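Local coordinates for conserved hypothetical protein (Streptococcus pneumoniae, PDB 4QDY) that is of unknown function but carries two YbbR-like domains in tandem, built mostly of beta strands, at residues 36-42 / 86-92; 71-77 / 93-99; 134-139 / 181-186. All blocks are in the same frame, centred on the assembly; numbering follows the deposited sequence.

Interaction 1: 36-42 / 86-92; sequences VSVVLTG and LTAVATP
Segments 36-42 and 86-92 run antiparallel, the axes of strands 36-42 and 87-91 approaching to 4.5 Å with 155° between directions. S37/T91, V39/V89 and T41/T87 are hydrogen-bonded pairs, bonded both ways: V39 N to V89 O 2.9 Å and V89 N to V39 O 3.1 Å. V38/A90 and L40/A88 alternate as non-hydrogen-bonded pairs. The beta-branched V39 (t), T41 (m), T87 (m), V89 (t) and T91 (m) suit extended backbone and share the more exposed face with S37 (m), where V39 CG2 lies 3.8 Å from T91 OG1. In this YbbR-like domain strand 36-42 is an inner strand, bonded on its other edge to strand 9-21. The opposite face is apolar: small A88 receives V38 CG1 (t) at 3.8 Å from its CB and L40 CD2 (m, t) at 3.7 Å, and L40 packs on L48 of helix 45-52. At G42 a CB would clash with L86 CD2 (m, t), 3.8 Å from G42 CA. A cis peptide precedes P92, whose CD meets V36 CG1 (m) at 3.7 Å.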
ATOM      1  N   VAL A  36      -0.561  -3.155   9.169  1.00 50.03           N
ATOM      2  CA  VAL A  36       0.126  -2.835  10.425  1.00 49.40           C
ATOM      3  C   VAL A  36       0.071  -4.039  11.378  1.00 52.88           C
ATOM      4  O   VAL A  36      -0.569  -5.049  11.081  1.00 52.61           O
ATOM      5  CB  VAL A  36      -0.467  -1.566  11.116  1.00 53.20           C
ATOM      6  CG1 VAL A  36      -0.205  -0.305  10.303  1.00 52.89           C
ATOM      7  CG2 VAL A  36      -1.955  -1.722  11.432  1.00 53.26           C
ATOM      8  N   SER A  37       0.743  -3.912  12.529  1.00 49.35           N
ATOM      9  CA  SER A  37       0.716  -4.885  13.616  1.00 49.36           C
ATOM     10  C   SER A  37       0.032  -4.246  14.815  1.00 52.29           C
ATOM     11  O   SER A  37       0.171  -3.041  15.021  1.00 52.07           O
ATOM     12  CB  SER A  37       2.115  -5.388  13.960  1.00 53.23           C
ATOM     13  OG  SER A  37       2.635  -6.180  12.905  1.00 63.06           O
ATOM     14  N   VAL A  38      -0.760  -5.021  15.562  1.00 47.76           N
ATOM     15  CA  VAL A  38      -1.488  -4.488  16.714  1.00 47.01           C
ATOM     16  C   VAL A  38      -1.054  -5.265  17.957  1.00 49.85           C
ATOM     17  O   VAL A  38      -1.190  -6.491  18.006  1.00 49.56           O
ATOM     18  CB  VAL A  38      -3.033  -4.521  16.510  1.00 50.91           C
ATOM     19  CG1 VAL A  38      -3.772  -4.023  17.749  1.00 51.01           C
ATOM     20  CG2 VAL A  38      -3.442  -3.700  15.290  1.00 50.49           C
ATOM     21  N   VAL A  39      -0.528  -4.541  18.956  1.00 45.58           N
ATOM     22  CA  VAL A  39      -0.093  -5.138  20.216  1.00 45.41           C
ATOM     23  C   VAL A  39      -1.307  -5.176  21.147  1.00 49.45           C
ATOM     24  O   VAL A  39      -1.795  -4.124  21.566  1.00 48.83           O
ATOM     25  CB  VAL A  39       1.123  -4.400  20.850  1.00 48.94           C
ATOM     26  CG1 VAL A  39       1.616  -5.127  22.099  1.00 49.17           C
ATOM     27  CG2 VAL A  39       2.263  -4.233  19.848  1.00 48.27           C
ATOM     28  N   LEU A  40      -1.816  -6.381  21.433  1.00 46.64           N
ATOM     29  CA  LEU A  40      -2.961  -6.551  22.328  1.00 47.17           C
ATOM     30  C   LEU A  40      -2.486  -6.956  23.724  1.00 51.45           C
ATOM     31  O   LEU A  40      -1.535  -7.726  23.840  1.00 50.76           O
ATOM     32  CB  LEU A  40      -3.968  -7.584  21.788  1.00 47.62           C
ATOM     33  CG  LEU A  40      -4.682  -7.307  20.462  1.00 52.15           C
ATOM     34  CD1 LEU A  40      -5.628  -8.437  20.130  1.00 52.99           C
ATOM     35  CD2 LEU A  40      -5.490  -6.026  20.512  1.00 54.66           C
ATOM     36  N   THR A  41      -3.134  -6.421  24.779  1.00 48.76           N
ATOM     37  CA  THR A  41      -2.800  -6.723  26.177  1.00 49.24           C
ATOM     38  C   THR A  41      -4.103  -6.880  26.979  1.00 54.11           C
ATOM     39  O   THR A  41      -5.009  -6.051  26.864  1.00 53.58           O
ATOM     40  CB  THR A  41      -1.875  -5.635  26.777  1.00 57.06           C
ATOM     41  OG1 THR A  41      -0.777  -5.383  25.897  1.00 57.15           O
ATOM     42  CG2 THR A  41      -1.344  -6.003  28.164  1.00 54.56           C
ATOM     43  N   GLY A  42      -4.173  -7.942  27.775  1.00 51.68           N
ATOM     44  CA  GLY A  42      -5.329  -8.244  28.611  1.00 52.44           C
ATOM     45  C   GLY A  42      -5.159  -9.487  29.457  1.00 57.32           C
ATOM     46  O   GLY A  42      -4.391 -10.384  29.100  1.00 56.76           O
ATOM     47  N   LEU A  86      -9.368  -5.175  27.101  1.00 55.70           N
ATOM     48  CA  LEU A  86      -8.188  -5.233  26.241  1.00 54.06           C
ATOM     49  C   LEU A  86      -7.640  -3.838  25.925  1.00 56.97           C
ATOM     50  O   LEU A  86      -8.390  -2.862  25.859  1.00 56.59           O
ATOM     51  CB  LEU A  86      -8.483  -5.965  24.918  1.00 53.74           C
ATOM     52  CG  LEU A  86      -8.834  -7.457  24.964  1.00 58.85           C
ATOM     53  CD1 LEU A  86      -9.046  -7.990  23.567  1.00 58.70           C
ATOM     54  CD2 LEU A  86      -7.731  -8.283  25.621  1.00 61.33           C
ATOM     55  N   THR A  87      -6.313  -3.779  25.718  1.00 52.79           N
ATOM     56  CA  THR A  87      -5.526  -2.602  25.344  1.00 51.96           C
ATOM     57  C   THR A  87      -4.904  -2.889  23.973  1.00 55.00           C
ATOM     58  O   THR A  87      -4.315  -3.955  23.792  1.00 54.69           O
ATOM     59  CB  THR A  87      -4.486  -2.299  26.444  1.00 60.31           C
ATOM     60  OG1 THR A  87      -5.173  -2.020  27.662  1.00 61.51           O
ATOM     61  CG2 THR A  87      -3.571  -1.125  26.097  1.00 58.74           C
ATOM     62  N   ALA A  88      -5.053  -1.959  23.009  1.00 50.68           N
ATOM     63  CA  ALA A  88      -4.511  -2.132  21.659  1.00 49.46           C
ATOM     64  C   ALA A  88      -3.683  -0.933  21.229  1.00 52.80           C
ATOM     65  O   ALA A  88      -4.130   0.211  21.358  1.00 52.44           O
ATOM     66  CB  ALA A  88      -5.636  -2.353  20.663  1.00 50.26           C
ATOM     67  N   VAL A  89      -2.467  -1.198  20.722  1.00 48.87           N
ATOM     68  CA  VAL A  89      -1.563  -0.164  20.220  1.00 48.19           C
ATOM     69  C   VAL A  89      -1.076  -0.617  18.844  1.00 51.81           C
ATOM     70  O   VAL A  89      -0.445  -1.672  18.731  1.00 51.62           O
ATOM     71  CB  VAL A  89      -0.382   0.187  21.178  1.00 52.00           C
ATOM     72  CG1 VAL A  89       0.457   1.328  20.608  1.00 51.69           C
ATOM     73  CG2 VAL A  89      -0.874   0.556  22.576  1.00 52.31           C
ATOM     74  N   ALA A  90      -1.398   0.171  17.801  1.00 47.90           N
ATOM     75  CA  ALA A  90      -1.002  -0.101  16.421  1.00 47.05           C
ATOM     76  C   ALA A  90       0.483   0.188  16.217  1.00 50.66           C
ATOM     77  O   ALA A  90       1.018   1.121  16.820  1.00 50.23           O
ATOM     78  CB  ALA A  90      -1.836   0.732  15.463  1.00 47.78           C
ATOM     79  N   THR A  91       1.141  -0.619  15.367  1.00 47.11           N
ATOM     80  CA  THR A  91       2.561  -0.518  15.031  1.00 46.71           C
ATOM     81  C   THR A  91       2.680  -0.350  13.495  1.00 49.66           C
ATOM     82  O   THR A  91       2.542  -1.343  12.770  1.00 49.13           O
ATOM     83  CB  THR A  91       3.318  -1.750  15.574  1.00 58.37           C
ATOM     84  OG1 THR A  91       3.088  -1.864  16.980  1.00 61.62           O
ATOM     85  CG2 THR A  91       4.819  -1.696  15.301  1.00 57.09           C
ATOM     86  N   PRO A  92       2.900   0.877  12.961  1.00 45.59           N
ATOM     87  CA  PRO A  92       3.085   2.168  13.656  1.00 45.54           C
ATOM     88  C   PRO A  92       1.755   2.811  14.081  1.00 49.25           C
ATOM     89  O   PRO A  92       0.695   2.418  13.590  1.00 48.95           O
ATOM     90  CB  PRO A  92       3.786   3.021  12.594  1.00 47.27           C
ATOM     91  CG  PRO A  92       3.236   2.516  11.295  1.00 51.42           C
ATOM     92  CD  PRO A  92       3.022   1.035  11.496  1.00 46.76           C
TER

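Interaction 2: 71-77 / 93-99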
ATOM      1  N   GLY A  71      -1.517  17.075  -0.844  1.00 63.58           N
ATOM      2  CA  GLY A  71      -0.206  17.110  -0.211  1.00 62.42           C
ATOM      3  C   GLY A  71       0.064  15.931   0.699  1.00 64.40           C
ATOM      4  O   GLY A  71      -0.847  15.162   1.018  1.00 63.76           O
ATOM      5  N   THR A  72       1.328  15.790   1.122  1.00 59.99           N
ATOM      6  CA  THR A  72       1.787  14.714   1.998  1.00 58.60           C
ATOM      7  C   THR A  72       1.493  15.132   3.466  1.00 62.11           C
ATOM      8  O   THR A  72       1.758  16.272   3.854  1.00 62.48           O
ATOM      9  CB  THR A  72       3.279  14.380   1.722  1.00 66.67           C
ATOM     10  OG1 THR A  72       3.711  13.317   2.570  1.00 67.03           O
ATOM     11  CG2 THR A  72       4.220  15.583   1.848  1.00 66.00           C
ATOM     12  N   ILE A  73       0.884  14.212   4.250  1.00 57.70           N
ATOM     13  CA  ILE A  73       0.481  14.418   5.654  1.00 57.48           C
ATOM     14  C   ILE A  73       0.577  13.084   6.439  1.00 60.48           C
ATOM     15  O   ILE A  73       0.476  12.013   5.837  1.00 59.40           O
ATOM     16  CB  ILE A  73      -0.974  15.014   5.721  1.00 61.17           C
ATOM     17  CG1 ILE A  73      -1.343  15.521   7.146  1.00 61.92           C
ATOM     18  CG2 ILE A  73      -2.042  14.059   5.124  1.00 61.37           C
ATOM     19  CD1 ILE A  73      -2.727  16.205   7.321  1.00 68.24           C
ATOM     20  N   GLU A  74       0.773  13.156   7.775  1.00 57.10           N
ATOM     21  CA  GLU A  74       0.771  11.960   8.620  1.00 56.23           C
ATOM     22  C   GLU A  74      -0.498  12.001   9.478  1.00 60.37           C
ATOM     23  O   GLU A  74      -0.818  13.041  10.064  1.00 60.68           O
ATOM     24  CB  GLU A  74       2.048  11.782   9.467  1.00 57.39           C
ATOM     25  CG  GLU A  74       2.364  12.860  10.492  1.00 69.19           C
ATOM     26  CD  GLU A  74       3.466  12.504  11.474  1.00 88.24           C
ATOM     27  OE1 GLU A  74       3.970  11.358  11.429  1.00 71.78           O
ATOM     28  OE2 GLU A  74       3.790  13.361  12.326  1.00 87.36           O
ATOM     29  N   VAL A  75      -1.252  10.889   9.491  1.00 56.45           N
ATOM     30  CA  VAL A  75      -2.534  10.810  10.195  1.00 56.56           C
ATOM     31  C   VAL A  75      -2.494   9.725  11.295  1.00 59.46           C
ATOM     32  O   VAL A  75      -1.931   8.646  11.078  1.00 58.40           O
ATOM     33  CB  VAL A  75      -3.727  10.561   9.229  1.00 60.69           C
ATOM     34  CG1 VAL A  75      -4.036  11.811   8.412  1.00 61.37           C
ATOM     35  CG2 VAL A  75      -3.503   9.348   8.321  1.00 59.68           C
ATOM     36  N   PRO A  76      -3.102   9.994  12.479  1.00 55.97           N
ATOM     37  CA  PRO A  76      -3.100   8.985  13.549  1.00 55.05           C
ATOM     38  C   PRO A  76      -4.109   7.878  13.281  1.00 57.60           C
ATOM     39  O   PRO A  76      -5.220   8.150  12.826  1.00 57.83           O
ATOM     40  CB  PRO A  76      -3.480   9.783  14.807  1.00 57.57           C
ATOM     41  CG  PRO A  76      -3.568  11.225  14.378  1.00 62.87           C
ATOM     42  CD  PRO A  76      -3.810  11.215  12.911  1.00 58.39           C
ATOM     43  N   LEU A  77      -3.714   6.630  13.556  1.00 52.89           N
ATOM     44  CA  LEU A  77      -4.580   5.468  13.371  1.00 52.43           C
ATOM     45  C   LEU A  77      -5.479   5.272  14.594  1.00 57.87           C
ATOM     46  O   LEU A  77      -5.040   5.520  15.721  1.00 57.85           O
ATOM     47  CB  LEU A  77      -3.759   4.191  13.103  1.00 51.41           C
ATOM     48  CG  LEU A  77      -2.817   4.165  11.889  1.00 55.08           C
ATOM     49  CD1 LEU A  77      -2.124   2.825  11.786  1.00 54.48           C
ATOM     50  CD2 LEU A  77      -3.556   4.434  10.590  1.00 57.18           C
ATOM     51  N   GLN A  93       1.817   3.796  15.001  1.00 45.74           N
ATOM     52  CA  GLN A  93       0.641   4.512  15.516  1.00 45.65           C
ATOM     53  C   GLN A  93       0.101   5.501  14.481  1.00 49.92           C
ATOM     54  O   GLN A  93      -1.098   5.785  14.479  1.00 50.16           O
ATOM     55  CB  GLN A  93       0.947   5.262  16.828  1.00 47.13           C
ATOM     56  CG  GLN A  93       1.333   4.398  18.040  1.00 56.93           C
ATOM     57  CD  GLN A  93       2.777   3.940  18.086  1.00 71.46           C
ATOM     58  OE1 GLN A  93       3.360   3.462  17.106  1.00 66.30           O
ATOM     59  NE2 GLN A  93       3.371   4.017  19.266  1.00 61.09           N
ATOM     60  N   LYS A  94       0.989   6.041  13.621  1.00 46.29           N
ATOM     61  CA  LYS A  94       0.649   7.002  12.566  1.00 46.28           C
ATOM     62  C   LYS A  94       1.185   6.532  11.212  1.00 50.90           C
ATOM     63  O   LYS A  94       2.235   5.885  11.156  1.00 50.12           O
ATOM     64  CB  LYS A  94       1.201   8.405  12.889  1.00 48.57           C
ATOM     65  CG  LYS A  94       0.657   9.032  14.167  1.00 59.50           C
ATOM     66  CD  LYS A  94       1.252  10.412  14.430  1.00 67.77           C
ATOM     67  CE  LYS A  94       0.689  11.028  15.689  1.00 76.28           C
ATOM     68  NZ  LYS A  94       1.238  12.386  15.940  1.00 85.01           N
ATOM     69  N   ILE A  95       0.469   6.860  10.121  1.00 48.36           N
ATOM     70  CA  ILE A  95       0.890   6.505   8.758  1.00 48.21           C
ATOM     71  C   ILE A  95       1.071   7.797   7.946  1.00 52.83           C
ATOM     72  O   ILE A  95       0.362   8.774   8.184  1.00 53.05           O
ATOM     73  CB  ILE A  95      -0.075   5.507   8.039  1.00 51.22           C
ATOM     74  CG1 ILE A  95      -1.502   6.095   7.821  1.00 52.05           C
ATOM     75  CG2 ILE A  95      -0.101   4.149   8.766  1.00 51.67           C
ATOM     76  CD1 ILE A  95      -2.438   5.299   6.882  1.00 58.40           C
ATOM     77  N   THR A  96       2.022   7.794   6.996  1.00 49.75           N
ATOM     78  CA  THR A  96       2.303   8.942   6.124  1.00 50.30           C
ATOM     79  C   THR A  96       1.580   8.722   4.797  1.00 53.90           C
ATOM     80  O   THR A  96       1.819   7.719   4.125  1.00 52.85           O
ATOM     81  CB  THR A  96       3.818   9.128   5.947  1.00 61.40           C
ATOM     82  OG1 THR A  96       4.425   9.234   7.237  1.00 62.43           O
ATOM     83  CG2 THR A  96       4.170  10.350   5.091  1.00 61.30           C
ATOM     84  N   VAL A  97       0.685   9.652   4.430  1.00 51.01           N
ATOM     85  CA  VAL A  97      -0.109   9.534   3.209  1.00 50.79           C
ATOM     86  C   VAL A  97       0.150  10.737   2.283  1.00 54.96           C
ATOM     87  O   VAL A  97       0.118  11.884   2.736  1.00 55.04           O
ATOM     88  CB  VAL A  97      -1.627   9.411   3.540  1.00 55.08           C
ATOM     89  CG1 VAL A  97      -2.455   9.201   2.279  1.00 55.15           C
ATOM     90  CG2 VAL A  97      -1.897   8.281   4.531  1.00 54.49           C
ATOM     91  N   LYS A  98       0.386  10.454   0.983  1.00 51.14           N
ATOM     92  CA  LYS A  98       0.547  11.447  -0.081  1.00 51.39           C
ATOM     93  C   LYS A  98      -0.789  11.565  -0.810  1.00 55.51           C
ATOM     94  O   LYS A  98      -1.118  10.713  -1.642  1.00 54.80           O
ATOM     95  CB  LYS A  98       1.706  11.082  -1.034  1.00 53.58           C
ATOM     96  CG  LYS A  98       1.912  12.077  -2.181  1.00 68.13           C
ATOM     97  CD  LYS A  98       2.929  11.584  -3.201  1.00 77.63           C
ATOM     98  CE  LYS A  98       3.048  12.526  -4.375  1.00 88.01           C
ATOM     99  NZ  LYS A  98       4.007  12.021  -5.390  1.00 95.75           N
ATOM    100  N   ILE A  99      -1.583  12.583  -0.454  1.00 52.73           N
ATOM    101  CA  ILE A  99      -2.896  12.803  -1.059  1.00 53.28           C
ATOM    102  C   ILE A  99      -2.713  13.712  -2.274  1.00 57.91           C
ATOM    103  O   ILE A  99      -2.247  14.844  -2.139  1.00 58.08           O
ATOM    104  CB  ILE A  99      -3.917  13.379  -0.035  1.00 57.19           C
ATOM    105  CG1 ILE A  99      -3.936  12.545   1.273  1.00 57.12           C
ATOM    106  CG2 ILE A  99      -5.319  13.492  -0.666  1.00 58.71           C
ATOM    107  CD1 ILE A  99      -4.706  13.153   2.462  1.00 66.54           C
TER
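G71 N opens the pairing, donating to I99 O at 2.7 Å, and its positive phi would jam any CB against the preceding carbonyl, so glycine fits. T72 faces K98 in a non-hydrogen-bonded pair, and its N is hydrogen-bonded to T156 of the second subunit. I73 bonds V97 twice (I73 N to V97 O 2.9 Å, V97 N to I73 O 2.8 Å) while its CG2 touches I99 CD1 at 3.9 Å. E74 pairs with T96 on the polar face; its OE2 is 4.5 Å from K94 NZ, beyond a salt bridge. V75 pairs with I95 (V75 N to I95 O 3.0 Å, I95 N to V75 O 3.1 Å), its CG2 meeting I95 CG1 at 3.9 Å. P76, lacking an N-H, suits the non-hydrogen-bonded site facing K94. L77 N reaches Q93 O at 2.9 Å, and its CD2 packs 3.8 Å from I95 CG1. The strands form a beta hairpin of the YbbR-like domain, aliphatics on one face and T72, E74, K94 and T96 on the other.

Interaction 3: 134-139 / 181-186; sequences EVSITS and PAVITP
Segments 134-139 and 181-186 lie antiparallel, with 157° between the directions of strands 135-138 and 183-185 and 4.6 Å between their axes at closest approach. P181 takes part through its carbonyl: S139 OG (chi1 t) donates to P181 O at 2.8 Å where segment 134-139 turns a corner. A182 is small enough for I137 CG2 to approach its CB to 3.6 Å. V183 (t) forms a hydrogen-bonded pair with T138 (m), V183 N to T138 O and T138 N to V183 O both being 2.7 Å. I184 (m, t) faces I137 (chi1 m, chi2 83°) in the non-hydrogen-bonded pair, CA to CA 4.5 Å; its CG2 lies 4.0 Å from V135 CB on the buried face. T185 (m) pairs with S136 (t) on the more exposed face, T185 N to S136 O 2.7 Å and S136 N to T185 O 2.8 Å. P186, after a cis peptide, brings CD to 3.8 Å from V135 CG1 (m). In this second YbbR-like domain, strand 135-138 is flanked on its other edge by strand 87-113, V135 and I137 bonding K107 and K105; V135 and I184 pack on L170 of strand 164-173, and S139 OG hydrogen-bonds T143 of helix 141-145.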
ATOM      1  N   GLU A 134      -3.483  -0.877 -25.670  1.00 56.76           N
ATOM      2  CA  GLU A 134      -3.805   0.375 -24.983  1.00 55.79           C
ATOM      3  C   GLU A 134      -4.195   0.086 -23.532  1.00 57.48           C
ATOM      4  O   GLU A 134      -4.974  -0.838 -23.284  1.00 57.45           O
ATOM      5  CB  GLU A 134      -4.939   1.110 -25.722  1.00 58.32           C
ATOM      6  CG  GLU A 134      -5.254   2.496 -25.181  1.00 69.39           C
ATOM      7  CD  GLU A 134      -6.524   3.120 -25.729  1.00 95.40           C
ATOM      8  OE1 GLU A 134      -7.584   2.454 -25.684  1.00 92.02           O
ATOM      9  OE2 GLU A 134      -6.480   4.313 -26.106  1.00 93.17           O
ATOM     10  N   VAL A 135      -3.650   0.861 -22.577  1.00 51.83           N
ATOM     11  CA  VAL A 135      -3.960   0.700 -21.151  1.00 50.36           C
ATOM     12  C   VAL A 135      -4.244   2.076 -20.527  1.00 53.05           C
ATOM     13  O   VAL A 135      -3.735   3.094 -20.997  1.00 52.64           O
ATOM     14  CB  VAL A 135      -2.870  -0.057 -20.329  1.00 52.86           C
ATOM     15  CG1 VAL A 135      -2.751  -1.514 -20.758  1.00 52.64           C
ATOM     16  CG2 VAL A 135      -1.512   0.645 -20.367  1.00 52.08           C
ATOM     17  N   SER A 136      -5.072   2.087 -19.472  1.00 48.59           N
ATOM     18  CA  SER A 136      -5.418   3.283 -18.708  1.00 47.99           C
ATOM     19  C   SER A 136      -4.681   3.271 -17.380  1.00 50.07           C
ATOM     20  O   SER A 136      -4.637   2.239 -16.709  1.00 49.07           O
ATOM     21  CB  SER A 136      -6.924   3.376 -18.492  1.00 51.81           C
ATOM     22  OG  SER A 136      -7.276   4.492 -17.690  1.00 59.41           O
ATOM     23  N   ILE A 137      -4.090   4.410 -17.009  1.00 45.78           N
ATOM     24  CA  ILE A 137      -3.337   4.526 -15.769  1.00 44.64           C
ATOM     25  C   ILE A 137      -3.994   5.588 -14.891  1.00 49.08           C
ATOM     26  O   ILE A 137      -4.251   6.697 -15.354  1.00 49.31           O
ATOM     27  CB  ILE A 137      -1.820   4.837 -16.003  1.00 47.21           C
ATOM     28  CG1 ILE A 137      -1.122   3.834 -16.958  1.00 47.62           C
ATOM     29  CG2 ILE A 137      -1.064   4.917 -14.689  1.00 46.64           C
ATOM     30  CD1 ILE A 137      -1.269   4.086 -18.466  1.00 55.22           C
ATOM     31  N   THR A 138      -4.251   5.242 -13.625  1.00 45.68           N
ATOM     32  CA  THR A 138      -4.830   6.136 -12.628  1.00 46.03           C
ATOM     33  C   THR A 138      -3.780   6.365 -11.534  1.00 49.97           C
ATOM     34  O   THR A 138      -3.201   5.401 -11.027  1.00 48.89           O
ATOM     35  CB  THR A 138      -6.149   5.558 -12.084  1.00 53.36           C
ATOM     36  OG1 THR A 138      -7.013   5.230 -13.177  1.00 54.74           O
ATOM     37  CG2 THR A 138      -6.858   6.513 -11.137  1.00 51.69           C
ATOM     38  N   SER A 139      -3.523   7.640 -11.200  1.00 47.28           N
ATOM     39  CA  SER A 139      -2.562   8.073 -10.178  1.00 46.97           C
ATOM     40  C   SER A 139      -2.725   9.572  -9.914  1.00 52.92           C
ATOM     41  O   SER A 139      -3.725  10.160 -10.337  1.00 53.51           O
ATOM     42  CB  SER A 139      -1.131   7.748 -10.618  1.00 49.73           C
ATOM     43  OG  SER A 139      -0.186   8.004  -9.593  1.00 56.73           O
ATOM     44  N   PRO A 181       3.854   4.495  -8.081  1.00 47.76           N
ATOM     45  CA  PRO A 181       2.546   4.178  -7.474  1.00 47.25           C
ATOM     46  C   PRO A 181       1.397   4.636  -8.380  1.00 51.43           C
ATOM     47  O   PRO A 181       1.036   5.818  -8.423  1.00 51.52           O
ATOM     48  CB  PRO A 181       2.571   4.927  -6.138  1.00 48.85           C
ATOM     49  CG  PRO A 181       3.546   6.019  -6.322  1.00 53.63           C
ATOM     50  CD  PRO A 181       4.535   5.595  -7.361  1.00 49.29           C
ATOM     51  N   ALA A 182       0.852   3.677  -9.143  1.00 47.78           N
ATOM     52  CA  ALA A 182      -0.221   3.899 -10.105  1.00 48.05           C
ATOM     53  C   ALA A 182      -1.074   2.644 -10.292  1.00 51.77           C
ATOM     54  O   ALA A 182      -0.565   1.527 -10.165  1.00 51.29           O
ATOM     55  CB  ALA A 182       0.374   4.323 -11.436  1.00 49.20           C
ATOM     56  N   VAL A 183      -2.369   2.834 -10.603  1.00 48.47           N
ATOM     57  CA  VAL A 183      -3.342   1.761 -10.837  1.00 48.22           C
ATOM     58  C   VAL A 183      -3.552   1.645 -12.352  1.00 52.26           C
ATOM     59  O   VAL A 183      -3.991   2.605 -12.986  1.00 52.58           O
ATOM     60  CB  VAL A 183      -4.669   2.010 -10.066  1.00 52.49           C
ATOM     61  CG1 VAL A 183      -5.671   0.886 -10.310  1.00 52.72           C
ATOM     62  CG2 VAL A 183      -4.415   2.179  -8.573  1.00 51.79           C
ATOM     63  N   ILE A 184      -3.227   0.482 -12.928  1.00 48.48           N
ATOM     64  CA  ILE A 184      -3.333   0.261 -14.372  1.00 48.96           C
ATOM     65  C   ILE A 184      -4.569  -0.593 -14.670  1.00 53.88           C
ATOM     66  O   ILE A 184      -4.854  -1.545 -13.943  1.00 53.75           O
ATOM     67  CB  ILE A 184      -2.034  -0.397 -14.916  1.00 51.70           C
ATOM     68  CG1 ILE A 184      -0.793   0.409 -14.453  1.00 51.56           C
ATOM     69  CG2 ILE A 184      -2.073  -0.549 -16.455  1.00 52.81           C
ATOM     70  CD1 ILE A 184       0.509  -0.172 -14.754  1.00 58.72           C
ATOM     71  N   THR A 185      -5.305  -0.230 -15.737  1.00 51.27           N
ATOM     72  CA  THR A 185      -6.500  -0.939 -16.188  1.00 51.89           C
ATOM     73  C   THR A 185      -6.341  -1.230 -17.702  1.00 56.33           C
ATOM     74  O   THR A 185      -6.250  -0.286 -18.492  1.00 56.09           O
ATOM     75  CB  THR A 185      -7.771  -0.146 -15.851  1.00 59.67           C
ATOM     76  OG1 THR A 185      -7.756   0.181 -14.462  1.00 59.64           O
ATOM     77  CG2 THR A 185      -9.043  -0.912 -16.183  1.00 58.21           C
ATOM     78  N   PRO A 186      -6.271  -2.514 -18.129  1.00 53.00           N
ATOM     79  CA  PRO A 186      -6.331  -3.749 -17.318  1.00 52.47           C
ATOM     80  C   PRO A 186      -5.103  -3.887 -16.416  1.00 55.05           C
ATOM     81  O   PRO A 186      -4.051  -3.318 -16.720  1.00 54.17           O
ATOM     82  CB  PRO A 186      -6.384  -4.859 -18.380  1.00 54.86           C
ATOM     83  CG  PRO A 186      -5.702  -4.269 -19.577  1.00 59.27           C
ATOM     84  CD  PRO A 186      -6.108  -2.823 -19.565  1.00 55.00           C
TER

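Interactions 1 and 2 belong to the first YbbR-like domain and interaction 3 to the second. The first two cross along the chain: 36-42, 71-77, then 86-92 and 93-99, which follow one another on the long strand 87-113. Their centres are 19 Å apart, yet they touch, L77 CD1 packing 3.4 Å from P92 O and 4.0 Å from V36 CG1. Interaction 3 follows in series, its centre 35 Å from that of interaction 1 and 24 Å from that of interaction 2, touching neither. Strand 87-113 runs on and pairs with strand 135-138 of the second domain, so this one strand, broken by a bulge or short loop, joins the two domains' strands, consistent with an elongated two-domain chain.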